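Local coordinates for PlaB phospholipase (Legionella pneumophila, PDB 6ZTI), which acts as an alpha/beta-hydrolase-type phospholipase of a pathogenic bacterium, its activity controlled by tetramerization mediated by NAD(H), at residues Q426-Y431 and R465-I470; F345-D350 and F415-Y420; G411-R416 and K445-N450. All coordinates share one frame; numbering follows the deposited sequence.

Contacts 2 and 3 and the 429-431 side of contact 1 reach the same mixed sheet, which runs from near the dinucleotide pockets out to a subunit interface. Contacts 2 and 3, with centres 17 Å apart, share F415 and R416 on strand 412-419, so that one phenylalanine ring packs into both. Bound thio-NAD lies about 7 Å from the side chain of F345 in contact 2 and about 8 Å from that of F415. Contact 1, its centre 20 Å from that of contact 2 and 36 Å from that of contact 3, lies away from the pockets and against a second subunit. Contacts 1 and 2 are joined through Y431 OH and D349 OD2, 2.6 Å apart, a probable hydrogen bond.

Contact 1: residues Q426-Y431 and R465-I470; sequences QALAYY and RTVFRI
L428 meets V467 and T466 with two different parts of its side chain. Its CB lies 3.7 Å from V467 CG2, while CD2 at the far end comes within 4.2 Å of T466 CB. The leucine points CG away from its own carbonyl carbon (chi1 -69°), which sets the isobutyl group toward 465-467, with CD2 the branch nearest the threonine. V467 holds CG1 anti to its backbone N (chi1 170°), and it is the other methyl, CG2, that turns to the leucine. T466 presents CB to the leucine, and its hydroxyl OG1 bonds to the carbonyl of K482. Just after L428, strand 429-439 sets in and leads the chain away from the contact.

On the far side, the short 3-10 turn at 465-467 gives way to strand 468-471. R469 NE bonds to the carbonyl O of F468 (2.9 Å, 162° at the hydrogen), and R465 CB rests 3.7 Å above the guanidinium plane of R469. A second subunit borders both segments: its D64 accepts a bond from the backbone N of L428, its I61 packs on the leucine, its D82 forms salt bridges to R465 and R469, and one of its strands pairs antiparallel with 468-470. The direct link between the two segments is thus hydrocarbon, whereas the polar groups around it find partners both within the chain and on the second subunit. In chemical terms, a small buried apolar contact sits beside the interface.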
loop_
_atom_site.group_PDB
_atom_site.type_symbol
_atom_site.label_atom_id
_atom_site.label_comp_id
_atom_site.label_asym_id
_atom_site.label_seq_id
_atom_site.Cartn_x
_atom_site.Cartn_y
_atom_site.Cartn_z
ATOM N N GLN B 426 2.813 -23.559 15.018
ATOM C CA GLN B 426 2.720 -22.197 14.508
ATOM C C GLN B 426 1.376 -21.929 13.841
ATOM O O GLN B 426 0.786 -20.860 14.032
ATOM C CB GLN B 426 3.856 -21.942 13.512
ATOM C CG GLN B 426 5.233 -22.186 14.098
ATOM C CD GLN B 426 6.331 -22.022 13.079
ATOM O OE1 GLN B 426 6.086 -21.624 11.936
ATOM N NE2 GLN B 426 7.559 -22.328 13.486
ATOM N N ALA B 427 0.890 -22.885 13.056
ATOM C CA ALA B 427 -0.402 -22.771 12.396
ATOM C C ALA B 427 -0.907 -24.174 12.092
ATOM O O ALA B 427 -0.128 -25.123 11.989
ATOM C CB ALA B 427 -0.306 -21.951 11.108
ATOM N N LEU B 428 -2.228 -24.289 11.942
ATOM C CA LEU B 428 -2.835 -25.574 11.632
ATOM C C LEU B 428 -2.693 -25.950 10.161
ATOM O O LEU B 428 -2.891 -27.119 9.814
ATOM C CB LEU B 428 -4.309 -25.546 12.050
ATOM C CG LEU B 428 -4.478 -25.500 13.570
ATOM C CD1 LEU B 428 -5.915 -25.243 13.948
ATOM C CD2 LEU B 428 -3.989 -26.797 14.224
ATOM N N ALA B 429 -2.369 -24.988 9.296
ATOM C CA ALA B 429 -1.967 -25.235 7.915
ATOM C C ALA B 429 -0.515 -24.789 7.778
ATOM O O ALA B 429 -0.189 -23.636 8.077
ATOM C CB ALA B 429 -2.872 -24.482 6.938
ATOM N N TYR B 430 0.359 -25.693 7.340
ATOM C CA TYR B 430 1.792 -25.426 7.378
ATOM C C TYR B 430 2.491 -26.258 6.306
ATOM O O TYR B 430 1.879 -27.097 5.640
ATOM C CB TYR B 430 2.370 -25.730 8.763
ATOM C CG TYR B 430 2.228 -27.172 9.125
ATOM C CD1 TYR B 430 1.020 -27.669 9.586
ATOM C CD2 TYR B 430 3.285 -28.050 8.973
ATOM C CE1 TYR B 430 0.873 -29.005 9.903
ATOM C CE2 TYR B 430 3.147 -29.389 9.289
ATOM C CZ TYR B 430 1.941 -29.859 9.754
ATOM O OH TYR B 430 1.807 -31.197 10.068
ATOM N N TYR B 431 3.797 -26.043 6.180
ATOM C CA TYR B 431 4.612 -26.639 5.131
ATOM C C TYR B 431 5.852 -27.275 5.732
ATOM O O TYR B 431 6.465 -26.722 6.648
ATOM C CB TYR B 431 5.044 -25.587 4.089
ATOM C CG TYR B 431 3.893 -24.943 3.384
ATOM C CD1 TYR B 431 3.298 -25.551 2.291
ATOM C CD2 TYR B 431 3.387 -23.735 3.819
ATOM C CE1 TYR B 431 2.220 -24.973 1.648
ATOM C CE2 TYR B 431 2.320 -23.155 3.193
ATOM C CZ TYR B 431 1.736 -23.776 2.108
ATOM O OH TYR B 431 0.667 -23.176 1.482
ATOM N N ARG B 465 -5.469 -32.339 11.489
ATOM C CA ARG B 465 -6.828 -32.848 11.619
ATOM C C ARG B 465 -7.682 -32.005 12.557
ATOM O O ARG B 465 -8.909 -32.093 12.497
ATOM C CB ARG B 465 -6.807 -34.304 12.090
ATOM C CG ARG B 465 -6.211 -35.219 11.046
ATOM C CD ARG B 465 -6.375 -36.686 11.347
ATOM N NE ARG B 465 -5.643 -37.487 10.365
ATOM C CZ ARG B 465 -5.954 -38.732 10.028
ATOM N NH1 ARG B 465 -7.000 -39.337 10.582
ATOM N NH2 ARG B 465 -5.219 -39.370 9.128
ATOM N N THR B 466 -7.073 -31.166 13.397
ATOM C CA THR B 466 -7.869 -30.347 14.303
ATOM C C THR B 466 -8.733 -29.337 13.563
ATOM O O THR B 466 -9.764 -28.914 14.099
ATOM C CB THR B 466 -6.956 -29.634 15.297
ATOM O OG1 THR B 466 -6.368 -30.601 16.171
ATOM C CG2 THR B 466 -7.737 -28.625 16.127
ATOM N N VAL B 467 -8.353 -28.953 12.341
ATOM C CA VAL B 467 -9.135 -27.963 11.604
ATOM C C VAL B 467 -10.608 -28.350 11.546
ATOM O O VAL B 467 -11.482 -27.474 11.494
ATOM C CB VAL B 467 -8.525 -27.759 10.201
ATOM C CG1 VAL B 467 -9.436 -26.928 9.315
ATOM C CG2 VAL B 467 -7.152 -27.089 10.329
ATOM N N PHE B 468 -10.916 -29.646 11.565
ATOM C CA PHE B 468 -12.306 -30.092 11.606
ATOM C C PHE B 468 -12.374 -31.460 12.266
ATOM O O PHE B 468 -11.735 -32.410 11.802
ATOM C CB PHE B 468 -12.920 -30.147 10.198
ATOM C CG PHE B 468 -14.413 -29.969 10.176
ATOM C CD1 PHE B 468 -15.235 -30.726 10.998
ATOM C CD2 PHE B 468 -14.996 -29.046 9.325
ATOM C CE1 PHE B 468 -16.621 -30.566 10.976
ATOM C CE2 PHE B 468 -16.374 -28.865 9.294
ATOM C CZ PHE B 468 -17.194 -29.631 10.124
ATOM N N ARG B 469 -13.162 -31.559 13.331
ATOM C CA ARG B 469 -13.461 -32.822 13.986
ATOM C C ARG B 469 -14.972 -32.931 14.165
ATOM O O ARG B 469 -15.682 -31.924 14.192
ATOM C CB ARG B 469 -12.756 -32.932 15.355
ATOM C CG ARG B 469 -11.229 -32.816 15.314
ATOM C CD ARG B 469 -10.559 -34.148 14.981
ATOM N NE ARG B 469 -10.535 -34.406 13.542
ATOM C CZ ARG B 469 -10.232 -35.581 12.991
ATOM N NH1 ARG B 469 -9.937 -36.619 13.757
ATOM N NH2 ARG B 469 -10.226 -35.725 11.668
ATOM N N ILE B 470 -15.470 -34.165 14.282
ATOM C CA ILE B 470 -16.858 -34.407 14.661
ATOM C C ILE B 470 -16.886 -35.405 15.811
ATOM O O ILE B 470 -16.063 -36.324 15.870
ATOM C CB ILE B 470 -17.714 -34.908 13.479
ATOM C CG1 ILE B 470 -17.242 -36.275 12.988
ATOM C CG2 ILE B 470 -17.682 -33.904 12.341
ATOM C CD1 ILE B 470 -18.145 -36.876 11.932
#

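Contact 2: residues F345-D350 and F415-Y420; sequences FRLIDD and FRVKAY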
loop_
_atom_site.group_PDB
_atom_site.type_symbol
_atom_site.label_atom_id
_atom_site.label_comp_id
_atom_site.label_asym_id
_atom_site.label_seq_id
_atom_site.Cartn_x
_atom_site.Cartn_y
_atom_site.Cartn_z
ATOM N N PHE B 345 13.023 -18.746 -9.605
ATOM C CA PHE B 345 12.294 -19.661 -8.736
ATOM C C PHE B 345 10.823 -19.290 -8.715
ATOM O O PHE B 345 10.460 -18.112 -8.608
ATOM C CB PHE B 345 12.813 -19.653 -7.292
ATOM C CG PHE B 345 14.231 -20.130 -7.129
ATOM C CD1 PHE B 345 14.513 -21.462 -6.929
ATOM C CD2 PHE B 345 15.273 -19.225 -7.110
ATOM C CE1 PHE B 345 15.808 -21.880 -6.760
ATOM C CE2 PHE B 345 16.567 -19.638 -6.951
ATOM C CZ PHE B 345 16.837 -20.961 -6.769
ATOM N N ARG B 346 9.984 -20.313 -8.813
ATOM C CA ARG B 346 8.545 -20.202 -8.663
ATOM C C ARG B 346 8.135 -21.133 -7.540
ATOM O O ARG B 346 8.292 -22.353 -7.659
ATOM C CB ARG B 346 7.833 -20.573 -9.954
ATOM C CG ARG B 346 6.355 -20.338 -9.892
ATOM C CD ARG B 346 5.651 -21.002 -11.043
ATOM N NE ARG B 346 4.265 -20.566 -11.132
ATOM C CZ ARG B 346 3.318 -21.243 -11.761
ATOM N NH1 ARG B 346 3.609 -22.395 -12.360
ATOM N NH2 ARG B 346 2.085 -20.762 -11.800
ATOM N N LEU B 347 7.618 -20.560 -6.463
ATOM C CA LEU B 347 7.237 -21.300 -5.265
ATOM C C LEU B 347 5.723 -21.380 -5.158
ATOM O O LEU B 347 5.052 -20.357 -4.973
ATOM C CB LEU B 347 7.813 -20.622 -4.025
ATOM C CG LEU B 347 8.618 -21.427 -3.010
ATOM C CD1 LEU B 347 8.146 -22.874 -2.919
ATOM C CD2 LEU B 347 10.100 -21.338 -3.349
ATOM N N ILE B 348 5.190 -22.599 -5.209
ATOM C CA ILE B 348 3.760 -22.843 -5.148
ATOM C C ILE B 348 3.498 -24.003 -4.196
ATOM O O ILE B 348 4.426 -24.629 -3.668
ATOM C CB ILE B 348 3.165 -23.146 -6.539
ATOM C CG1 ILE B 348 3.938 -24.286 -7.198
ATOM C CG2 ILE B 348 3.227 -21.898 -7.428
ATOM C CD1 ILE B 348 3.300 -24.799 -8.481
ATOM N N ASP B 349 2.215 -24.277 -3.961
ATOM C CA ASP B 349 1.792 -25.456 -3.222
ATOM C C ASP B 349 0.776 -26.209 -4.054
ATOM O O ASP B 349 0.378 -25.770 -5.136
ATOM C CB ASP B 349 1.250 -25.113 -1.829
ATOM C CG ASP B 349 -0.146 -24.482 -1.836
ATOM O OD1 ASP B 349 -0.903 -24.554 -2.837
ATOM O OD2 ASP B 349 -0.488 -23.902 -0.780
ATOM N N ASP B 350 0.368 -27.360 -3.542
ATOM C CA ASP B 350 -0.477 -28.285 -4.285
ATOM C C ASP B 350 -1.949 -27.904 -4.270
ATOM O O ASP B 350 -2.765 -28.671 -4.791
ATOM C CB ASP B 350 -0.314 -29.703 -3.741
ATOM C CG ASP B 350 -0.640 -29.817 -2.258
ATOM O OD1 ASP B 350 -0.504 -28.824 -1.516
ATOM O OD2 ASP B 350 -1.008 -30.929 -1.830
ATOM N N PHE B 415 19.293 -27.185 -3.298
ATOM C CA PHE B 415 18.366 -26.177 -2.808
ATOM C C PHE B 415 17.744 -26.644 -1.502
ATOM O O PHE B 415 17.476 -27.832 -1.316
ATOM C CB PHE B 415 17.207 -25.914 -3.777
ATOM C CG PHE B 415 17.625 -25.519 -5.142
ATOM C CD1 PHE B 415 18.572 -24.545 -5.334
ATOM C CD2 PHE B 415 17.032 -26.102 -6.243
ATOM C CE1 PHE B 415 18.940 -24.167 -6.597
ATOM C CE2 PHE B 415 17.406 -25.726 -7.518
ATOM C CZ PHE B 415 18.362 -24.764 -7.690
ATOM N N ARG B 416 17.467 -25.694 -0.620
ATOM C CA ARG B 416 16.624 -25.935 0.537
ATOM C C ARG B 416 15.612 -24.799 0.611
ATOM O O ARG B 416 15.981 -23.620 0.512
ATOM C CB ARG B 416 17.446 -26.037 1.821
ATOM C CG ARG B 416 16.606 -26.000 3.066
ATOM C CD ARG B 416 17.415 -26.296 4.348
ATOM N NE ARG B 416 17.471 -27.732 4.649
ATOM C CZ ARG B 416 17.625 -28.257 5.868
ATOM N NH1 ARG B 416 17.737 -27.471 6.936
ATOM N NH2 ARG B 416 17.647 -29.580 6.024
ATOM N N VAL B 417 14.340 -25.157 0.744
ATOM C CA VAL B 417 13.246 -24.201 0.809
ATOM C C VAL B 417 12.532 -24.415 2.130
ATOM O O VAL B 417 12.057 -25.523 2.416
ATOM C CB VAL B 417 12.258 -24.355 -0.353
ATOM C CG1 VAL B 417 11.104 -23.384 -0.166
ATOM C CG2 VAL B 417 12.945 -24.115 -1.661
ATOM N N LYS B 418 12.465 -23.363 2.927
ATOM C CA LYS B 418 11.728 -23.341 4.183
ATOM C C LYS B 418 10.565 -22.373 3.997
ATOM O O LYS B 418 10.777 -21.160 3.918
ATOM C CB LYS B 418 12.651 -22.911 5.321
ATOM C CG LYS B 418 12.057 -22.966 6.723
ATOM C CD LYS B 418 13.066 -22.432 7.733
ATOM C CE LYS B 418 12.476 -22.322 9.129
ATOM N NZ LYS B 418 13.064 -21.199 9.919
ATOM N N ALA B 419 9.346 -22.900 3.908
ATOM C CA ALA B 419 8.162 -22.063 3.781
ATOM C C ALA B 419 7.511 -21.937 5.152
ATOM O O ALA B 419 7.702 -22.787 6.027
ATOM C CB ALA B 419 7.183 -22.635 2.762
ATOM N N TYR B 420 6.773 -20.848 5.348
ATOM C CA TYR B 420 6.141 -20.577 6.631
ATOM C C TYR B 420 4.636 -20.469 6.450
ATOM O O TYR B 420 4.169 -20.052 5.386
ATOM C CB TYR B 420 6.671 -19.282 7.269
ATOM C CG TYR B 420 8.161 -19.303 7.450
ATOM C CD1 TYR B 420 8.734 -19.783 8.615
ATOM C CD2 TYR B 420 9.005 -18.877 6.433
ATOM C CE1 TYR B 420 10.099 -19.825 8.762
ATOM C CE2 TYR B 420 10.355 -18.919 6.573
ATOM C CZ TYR B 420 10.904 -19.389 7.731
ATOM O OH TYR B 420 12.268 -19.423 7.841
#
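F415 receives the edge of the F345 ring on its face, a T-shaped (edge-to-face) pair with centroids 5.2 Å apart and planes at 81°. The touching edge is CE1 and CZ of F345: CZ approaches F415 CE1 to 3.8 Å, and CE1 stands 3.8 Å above the F415 plane, over the middle of the ring. Such an arrangement sets ring hydrogens against a pi cloud, and the edge-to-face meeting involves no polar group. Two residues on, V417 repeats the meeting in aliphatic form. Its CG1, anti to the backbone N (chi1 176°), reaches out tip to tip against L347, lying 3.9 Å from CD2 and 4.1 Å from CD1 of that residue, so that one methyl touches both branches of the leucine. At the end of the segment Y420 turns to a different partner: its hydroxyl bonds to D359, a residue of the NAD site.

The matching order F345 with F415 and L347 with V417 shows that the two strands run in the same direction. Their CA atoms are nonetheless 9.0 Å apart at L347 and V417, too far for backbone pairing: these are facing strands of one mixed sheet. From strand 358-364, L360 packs on F345, L347 and V417, and L362 packs on F415; both leucines are also dinucleotide-site residues. Strand 452-463 contributes I457, which touches V417, and L459, which touches A419.

Contact 3: residues G411-R416 and K445-N450; sequences GNLGFR and KILHPN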
loop_
_atom_site.group_PDB
_atom_site.type_symbol
_atom_site.label_atom_id
_atom_site.label_comp_id
_atom_site.label_asym_id
_atom_site.label_seq_id
_atom_site.Cartn_x
_atom_site.Cartn_y
_atom_site.Cartn_z
ATOM N N GLY B 411 31.420 -31.785 -5.974
ATOM C CA GLY B 411 30.511 -31.408 -7.032
ATOM C C GLY B 411 29.100 -31.123 -6.575
ATOM O O GLY B 411 28.234 -30.898 -7.422
ATOM N N ASN B 412 28.846 -31.099 -5.267
ATOM C CA ASN B 412 27.483 -31.003 -4.763
ATOM C C ASN B 412 26.920 -29.599 -4.913
ATOM O O ASN B 412 27.599 -28.600 -4.653
ATOM C CB ASN B 412 27.412 -31.415 -3.294
ATOM C CG ASN B 412 27.636 -32.908 -3.091
ATOM O OD1 ASN B 412 27.710 -33.677 -4.052
ATOM N ND2 ASN B 412 27.730 -33.324 -1.828
ATOM N N LEU B 413 25.655 -29.534 -5.327
ATOM C CA LEU B 413 24.883 -28.305 -5.312
ATOM C C LEU B 413 23.430 -28.674 -5.073
ATOM O O LEU B 413 22.920 -29.608 -5.692
ATOM C CB LEU B 413 25.000 -27.528 -6.625
ATOM C CG LEU B 413 24.148 -26.263 -6.717
ATOM C CD1 LEU B 413 24.595 -25.243 -5.702
ATOM C CD2 LEU B 413 24.248 -25.681 -8.137
ATOM N N GLY B 414 22.761 -27.909 -4.215
ATOM C CA GLY B 414 21.382 -28.195 -3.894
ATOM C C GLY B 414 20.587 -26.960 -3.526
ATOM O O GLY B 414 21.105 -25.839 -3.487
ATOM N N PHE B 415 19.293 -27.185 -3.298
ATOM C CA PHE B 415 18.366 -26.177 -2.808
ATOM C C PHE B 415 17.744 -26.644 -1.502
ATOM O O PHE B 415 17.476 -27.832 -1.316
ATOM C CB PHE B 415 17.207 -25.914 -3.777
ATOM C CG PHE B 415 17.625 -25.519 -5.142
ATOM C CD1 PHE B 415 18.572 -24.545 -5.334
ATOM C CD2 PHE B 415 17.032 -26.102 -6.243
ATOM C CE1 PHE B 415 18.940 -24.167 -6.597
ATOM C CE2 PHE B 415 17.406 -25.726 -7.518
ATOM C CZ PHE B 415 18.362 -24.764 -7.690
ATOM N N ARG B 416 17.467 -25.694 -0.620
ATOM C CA ARG B 416 16.624 -25.935 0.537
ATOM C C ARG B 416 15.612 -24.799 0.611
ATOM O O ARG B 416 15.981 -23.620 0.512
ATOM C CB ARG B 416 17.446 -26.037 1.821
ATOM C CG ARG B 416 16.606 -26.000 3.066
ATOM C CD ARG B 416 17.415 -26.296 4.348
ATOM N NE ARG B 416 17.471 -27.732 4.649
ATOM C CZ ARG B 416 17.625 -28.257 5.868
ATOM N NH1 ARG B 416 17.737 -27.471 6.936
ATOM N NH2 ARG B 416 17.647 -29.580 6.024
ATOM N N LYS B 445 23.164 -31.529 -14.946
ATOM C CA LYS B 445 23.239 -30.399 -14.031
ATOM C C LYS B 445 22.183 -29.351 -14.367
ATOM O O LYS B 445 21.728 -29.235 -15.507
ATOM C CB LYS B 445 24.632 -29.779 -14.068
ATOM C CG LYS B 445 25.108 -29.356 -15.435
ATOM C CD LYS B 445 26.630 -29.231 -15.451
ATOM C CE LYS B 445 27.076 -27.802 -15.673
ATOM N NZ LYS B 445 26.766 -27.323 -17.057
ATOM N N ILE B 446 21.793 -28.575 -13.349
ATOM C CA ILE B 446 20.736 -27.587 -13.517
ATOM C C ILE B 446 21.243 -26.204 -13.914
ATOM O O ILE B 446 20.432 -25.358 -14.328
ATOM C CB ILE B 446 19.914 -27.483 -12.221
ATOM C CG1 ILE B 446 20.737 -26.845 -11.100
ATOM C CG2 ILE B 446 19.444 -28.866 -11.789
ATOM C CD1 ILE B 446 19.972 -26.694 -9.813
ATOM N N LEU B 447 22.544 -25.941 -13.789
ATOM C CA LEU B 447 23.143 -24.667 -14.158
ATOM C C LEU B 447 24.034 -24.841 -15.374
ATOM O O LEU B 447 24.809 -25.800 -15.455
ATOM C CB LEU B 447 24.007 -24.078 -13.045
ATOM C CG LEU B 447 23.363 -23.684 -11.739
ATOM C CD1 LEU B 447 24.447 -23.118 -10.854
ATOM C CD2 LEU B 447 22.250 -22.688 -11.960
ATOM N N HIS B 448 23.939 -23.890 -16.297
ATOM C CA HIS B 448 24.800 -23.817 -17.455
ATOM C C HIS B 448 25.222 -22.368 -17.634
ATOM O O HIS B 448 24.430 -21.453 -17.361
ATOM C CB HIS B 448 24.101 -24.297 -18.724
ATOM C CG HIS B 448 23.575 -25.688 -18.625
ATOM N ND1 HIS B 448 24.341 -26.792 -18.927
ATOM C CD2 HIS B 448 22.363 -26.158 -18.248
ATOM C CE1 HIS B 448 23.625 -27.886 -18.744
ATOM N NE2 HIS B 448 22.418 -27.528 -18.337
ATOM N N PRO B 449 26.446 -22.128 -18.082
ATOM C CA PRO B 449 26.853 -20.753 -18.354
ATOM C C PRO B 449 26.009 -20.156 -19.462
ATOM O O PRO B 449 25.616 -20.845 -20.401
ATOM C CB PRO B 449 28.321 -20.888 -18.758
ATOM C CG PRO B 449 28.444 -22.317 -19.268
ATOM C CD PRO B 449 27.500 -23.104 -18.424
ATOM N N ASN B 450 25.723 -18.865 -19.332
ATOM C CA ASN B 450 24.919 -18.111 -20.288
ATOM C C ASN B 450 23.489 -18.630 -20.413
ATOM O O ASN B 450 22.842 -18.373 -21.424
ATOM C CB ASN B 450 25.555 -18.089 -21.683
ATOM C CG ASN B 450 26.968 -17.585 -21.659
ATOM O OD1 ASN B 450 27.291 -16.627 -20.951
ATOM N ND2 ASN B 450 27.836 -18.264 -22.379
#
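L447, which packs on L413 across the contact, also gives its carbonyl O to NZ of K445 at 3.0 Å, a weak hydrogen bond. The lysine curls back over its own loop to make it, starting from CG set at chi1 55°. The weak bond bridges K445 and L447 across I446, and both I446 and L447 point toward strand 412-419. L447 and L413 lie across each other at roughly a right angle, and their contact is between single methyls, L447 CD1 and L413 CD2, 3.7 Å apart. Residues of a loop with no regular structure thus contribute buried apolar side chains to the packing against a strand.

I446 and F415 reach toward each other from opposite directions. CD1 of I446 stands 3.3 Å from F415 CZ and 3.6 Å from F415 CE2, short for carbon against carbon, so the packing is tight at this corner of the ring. CG1 of I446 occupies the crowded position between its backbone N and carbonyl carbon (chi1 69°), and from there the extended chain runs out to put the terminal methyl on the ring. The phenylalanine is thus held by an aliphatic end here in addition to its aromatic partner from strand 340-349. Everything that crosses between the two segments is hydrocarbon, and all four residues are buried.

Residues 445-450 lie in the loop between strands 429-439 and 452-463. I404 of helix 397-404 packs on L413, Y397 of the same helix on L447, and I343 of strand 340-349 touches L447 as well. M250 of strand 245-252 packs on I446, while L373 and L362, both of the dinucleotide site, adjoin L413 and F415 respectively.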